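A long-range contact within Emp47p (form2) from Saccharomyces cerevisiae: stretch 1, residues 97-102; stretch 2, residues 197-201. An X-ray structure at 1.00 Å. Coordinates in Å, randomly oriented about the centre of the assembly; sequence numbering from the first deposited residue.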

ATOM      1  N   GLN A  97       6.362 -12.481   4.748  1.00  9.09           N
ATOM      2  CA  GLN A  97       6.578 -13.351   3.624  1.00 10.02           C
ATOM      3  C   GLN A  97       5.939 -12.952   2.322  1.00  9.53           C
ATOM      4  O   GLN A  97       6.191 -13.621   1.287  1.00 12.93           O
ATOM      5  CB  GLN A  97       6.078 -14.766   3.972  1.00  9.99           C
ATOM      6  CG  GLN A  97       6.812 -15.421   5.128  1.00 12.17           C
ATOM      7  CD  GLN A  97       6.316 -16.821   5.385  1.00 15.27           C
ATOM      8  OE1 GLN A  97       6.695 -17.753   4.640  1.00 19.66           O
ATOM      9  NE2 GLN A  97       5.394 -16.987   6.346  1.00 13.54           N
ATOM     10  N   LEU A  98       5.134 -11.888   2.284  1.00  8.13           N
ATOM     11  CA  LEU A  98       4.437 -11.482   1.052  1.00  7.92           C
ATOM     12  C   LEU A  98       4.774 -10.020   0.779  1.00  7.53           C
ATOM     13  O   LEU A  98       4.252  -9.120   1.425  1.00  7.76           O
ATOM     14  CB  LEU A  98       2.928 -11.684   1.267  1.00  8.24           C
ATOM     15  CG  LEU A  98       2.032 -11.253   0.072  1.00  8.40           C
ATOM     16  CD1 LEU A  98       2.449 -11.989  -1.201  1.00  9.25           C
ATOM     17  CD2 LEU A  98       0.593 -11.509   0.452  1.00  9.09           C
ATOM     18  N   TYR A  99       5.744  -9.799  -0.143  1.00  7.34           N
ATOM     19  CA  TYR A  99       6.234  -8.441  -0.410  1.00  7.74           C
ATOM     20  C   TYR A  99       6.598  -7.744   0.887  1.00  7.34           C
ATOM     21  O   TYR A  99       6.380  -6.519   1.087  1.00  8.18           O
ATOM     22  CB  TYR A  99       5.206  -7.549  -1.237  1.00  7.97           C
ATOM     23  CG  TYR A  99       4.968  -8.217  -2.578  1.00  6.96           C
ATOM     24  CD1 TYR A  99       5.814  -7.965  -3.645  1.00  7.44           C
ATOM     25  CD2 TYR A  99       3.971  -9.163  -2.758  1.00  7.62           C
ATOM     26  CE1 TYR A  99       5.641  -8.585  -4.864  1.00  7.20           C
ATOM     27  CE2 TYR A  99       3.798  -9.804  -3.971  1.00  7.74           C
ATOM     28  CZ  TYR A  99       4.659  -9.506  -5.018  1.00  7.30           C
ATOM     29  OH  TYR A  99       4.442 -10.180  -6.218  1.00  8.49           O
ATOM     30  N   ASN A 100       7.279  -8.464   1.784  1.00  8.01           N
ATOM     31  CA  ASN A 100       7.727  -7.936   3.084  1.00  8.16           C
ATOM     32  C   ASN A 100       6.591  -7.492   3.991  1.00  7.45           C
ATOM     33  O   ASN A 100       6.817  -6.707   4.895  1.00  8.41           O
ATOM     34  CB  ASN A 100       8.778  -6.837   2.865  1.00  8.06           C
ATOM     35  CG  ASN A 100       9.495  -6.500   4.196  1.00  8.86           C
ATOM     36  OD1 ASN A 100       9.936  -7.435   4.906  1.00  9.56           O
ATOM     37  ND2 ASN A 100       9.617  -5.236   4.499  1.00  9.20           N
ATOM     38  N   GLY A 101       5.422  -8.076   3.778  1.00  8.61           N
ATOM     39  CA  GLY A 101       4.256  -7.954   4.604  1.00  7.74           C
ATOM     40  C   GLY A 101       3.610  -9.322   4.826  1.00  7.39           C
ATOM     41  O   GLY A 101       4.209 -10.345   4.495  1.00  8.86           O
ATOM     42  N   PRO A 102       2.447  -9.346   5.460  1.00  7.46           N
ATOM     43  CA  PRO A 102       1.913 -10.617   5.967  1.00  7.75           C
ATOM     44  C   PRO A 102       1.249 -11.473   4.910  1.00  8.41           C
ATOM     45  O   PRO A 102       0.309 -11.067   4.264  1.00  9.42           O
ATOM     46  CB  PRO A 102       0.911 -10.159   7.037  1.00  9.14           C
ATOM     47  CG  PRO A 102       0.465  -8.791   6.510  1.00  8.15           C
ATOM     48  CD  PRO A 102       1.704  -8.181   5.953  1.00  7.42           C
ATOM     49  N   VAL A 197       2.628   0.139   4.313  1.00  6.50           N
ATOM     50  CA  VAL A 197       3.160  -0.118   2.972  1.00  6.31           C
ATOM     51  C   VAL A 197       4.477  -0.872   3.118  1.00  6.15           C
ATOM     52  O   VAL A 197       5.263  -0.613   4.028  1.00  7.14           O
ATOM     53  CB  VAL A 197       3.303   1.168   2.141  1.00  6.54           C
ATOM     54  CG1 VAL A 197       4.252   2.166   2.840  1.00  7.21           C
ATOM     55  CG2 VAL A 197       3.751   0.891   0.723  1.00  6.83           C
ATOM     56  N   THR A 198       4.683  -1.848   2.224  1.00  6.73           N
ATOM     57  CA  THR A 198       5.873  -2.682   2.281  1.00  6.69           C
ATOM     58  C   THR A 198       6.345  -2.863   0.843  1.00  6.30           C
ATOM     59  O   THR A 198       5.571  -2.812  -0.124  1.00  6.77           O
ATOM     60  CB  THR A 198       5.583  -4.045   2.933  1.00  7.14           C
ATOM     61  OG1 THR A 198       4.665  -4.794   2.148  1.00  6.88           O
ATOM     62  CG2 THR A 198       4.997  -3.881   4.321  1.00  7.88           C
ATOM     63  N   ALA A 199       7.642  -3.140   0.679  1.00  6.93           N
ATOM     64  CA  ALA A 199       8.143  -3.353  -0.703  1.00  7.10           C
ATOM     65  C   ALA A 199       9.403  -4.200  -0.633  1.00  6.85           C
ATOM     66  O   ALA A 199      10.103  -4.273   0.369  1.00  8.00           O
ATOM     67  CB  ALA A 199       8.417  -2.064  -1.451  1.00  6.90           C
ATOM     68  N   GLN A 200       9.671  -4.822  -1.799  1.00  7.37           N
ATOM     69  CA  GLN A 200      10.896  -5.559  -2.027  1.00  7.19           C
ATOM     70  C   GLN A 200      11.280  -5.335  -3.496  1.00  7.18           C
ATOM     71  O   GLN A 200      10.379  -5.204  -4.347  1.00  7.44           O
ATOM     72  CB  GLN A 200      10.737  -7.052  -1.733  1.00  9.09           C
ATOM     73  CG  GLN A 200       9.837  -7.746  -2.786  1.00 11.39           C
ATOM     74  CD  GLN A 200       9.442  -9.154  -2.474  1.00 15.15           C
ATOM     75  OE1 GLN A 200       9.401  -9.475  -1.257  1.00 16.89           O
ATOM     76  NE2 GLN A 200       9.171  -9.927  -3.540  1.00 22.67           N
ATOM     77  N   ASN A 201      12.565  -5.364  -3.817  1.00  7.59           N
ATOM     78  CA  ASN A 201      12.955  -5.321  -5.206  1.00  7.37           C
ATOM     79  C   ASN A 201      13.533  -6.631  -5.750  1.00  7.68           C
ATOM     80  O   ASN A 201      13.676  -6.754  -6.973  1.00  8.37           O
ATOM     81  CB  ASN A 201      13.837  -4.103  -5.548  1.00  8.18           C
ATOM     82  CG  ASN A 201      15.085  -4.013  -4.730  1.00  7.45           C
ATOM     83  OD1 ASN A 201      15.475  -4.964  -4.034  1.00  8.08           O
ATOM     84  ND2 ASN A 201      15.759  -2.864  -4.806  1.00  8.27           N
TER
HETATM   85  O   HOH W   1       8.706 -10.967   1.256  1.00 13.54           O

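A single direct hydrogen bond joins these two stretches, and it runs from a side chain on a strand to the backbone of a tight turn: T198 OG1 donates to Y99 O across 2.7 Å. The backbones themselves make no hydrogen bond to each other, although A199 N comes within 3.6 Å of Y99 O, so the strand 197-200 holds the turn with its side chains.

The turn is type I', spanning L98 to G101, and it is closed by a pair of backbone hydrogen bonds, L98 N to G101 O at 2.9 Å and G101 N to L98 O at 2.8 Å. Its two central residues, Y99 (phi/psi 50/44) and N100 (62/25), both sit in the left-handed region. Asparagine tolerates that conformation better than most residues, whereas tyrosine is a less usual occupant. G101 follows at -135/-173, and here the absence of a side chain matters: an ideal CB would lie 2.8 Å from P102 CD, a clash, and a tight 3.2 Å from T198 OG1.

Along the strand, T198 and Q200 point toward the turn while A199, between them, points away, the alternation expected of extended backbone. T198, A199 and N100 are buried while Y99 and Q200 stay partly exposed, and A199, whose small CB points away from the turn, meets it through its backbone. T198 is well suited to its place because it is small and two-sided. With chi1 at 64° (p), its hydroxyl reaches Y99 O while its methyl packs against the turn backbone, T198 CG2 lying 3.4 Å from N100 O. N100 answers with a CB directed toward the strand, 4.2 Å from T198 CB and 3.8 Å from A199 O, and its ND2 is hydrogen-bonded elsewhere in the structure, so the buried amide nitrogen is not left unsatisfied.

Q200 reaches the turn with a longer side chain and makes no direct hydrogen bond to it. Its chi1 of 70° (p) and chi2 of -171° (t) carry the amide out beside Y99, with OE1 3.4 Å from Y99 CA. The oxygen stops 3.8 Å short of N100 N, and one water, lying to the side, bridges them: it accepts from N100 N at 2.9 Å and donates to Q200 OE1 at 3.0 Å. The CA-to-CB bond of Y99 points sideways to the strand; with chi1 at -61° (m), Y99 CD1 comes to 3.9 Å from Q200 NE2, an approach oblique to the ring.

Together the stretches bury 285 Å², with Y99, T198 and Q200 contributing most. The rule to read here is economical: let a threonine hydroxyl bind a turn carbonyl, let a long polar side chain and a water serve the next amide, and keep glycine where a CB would not fit.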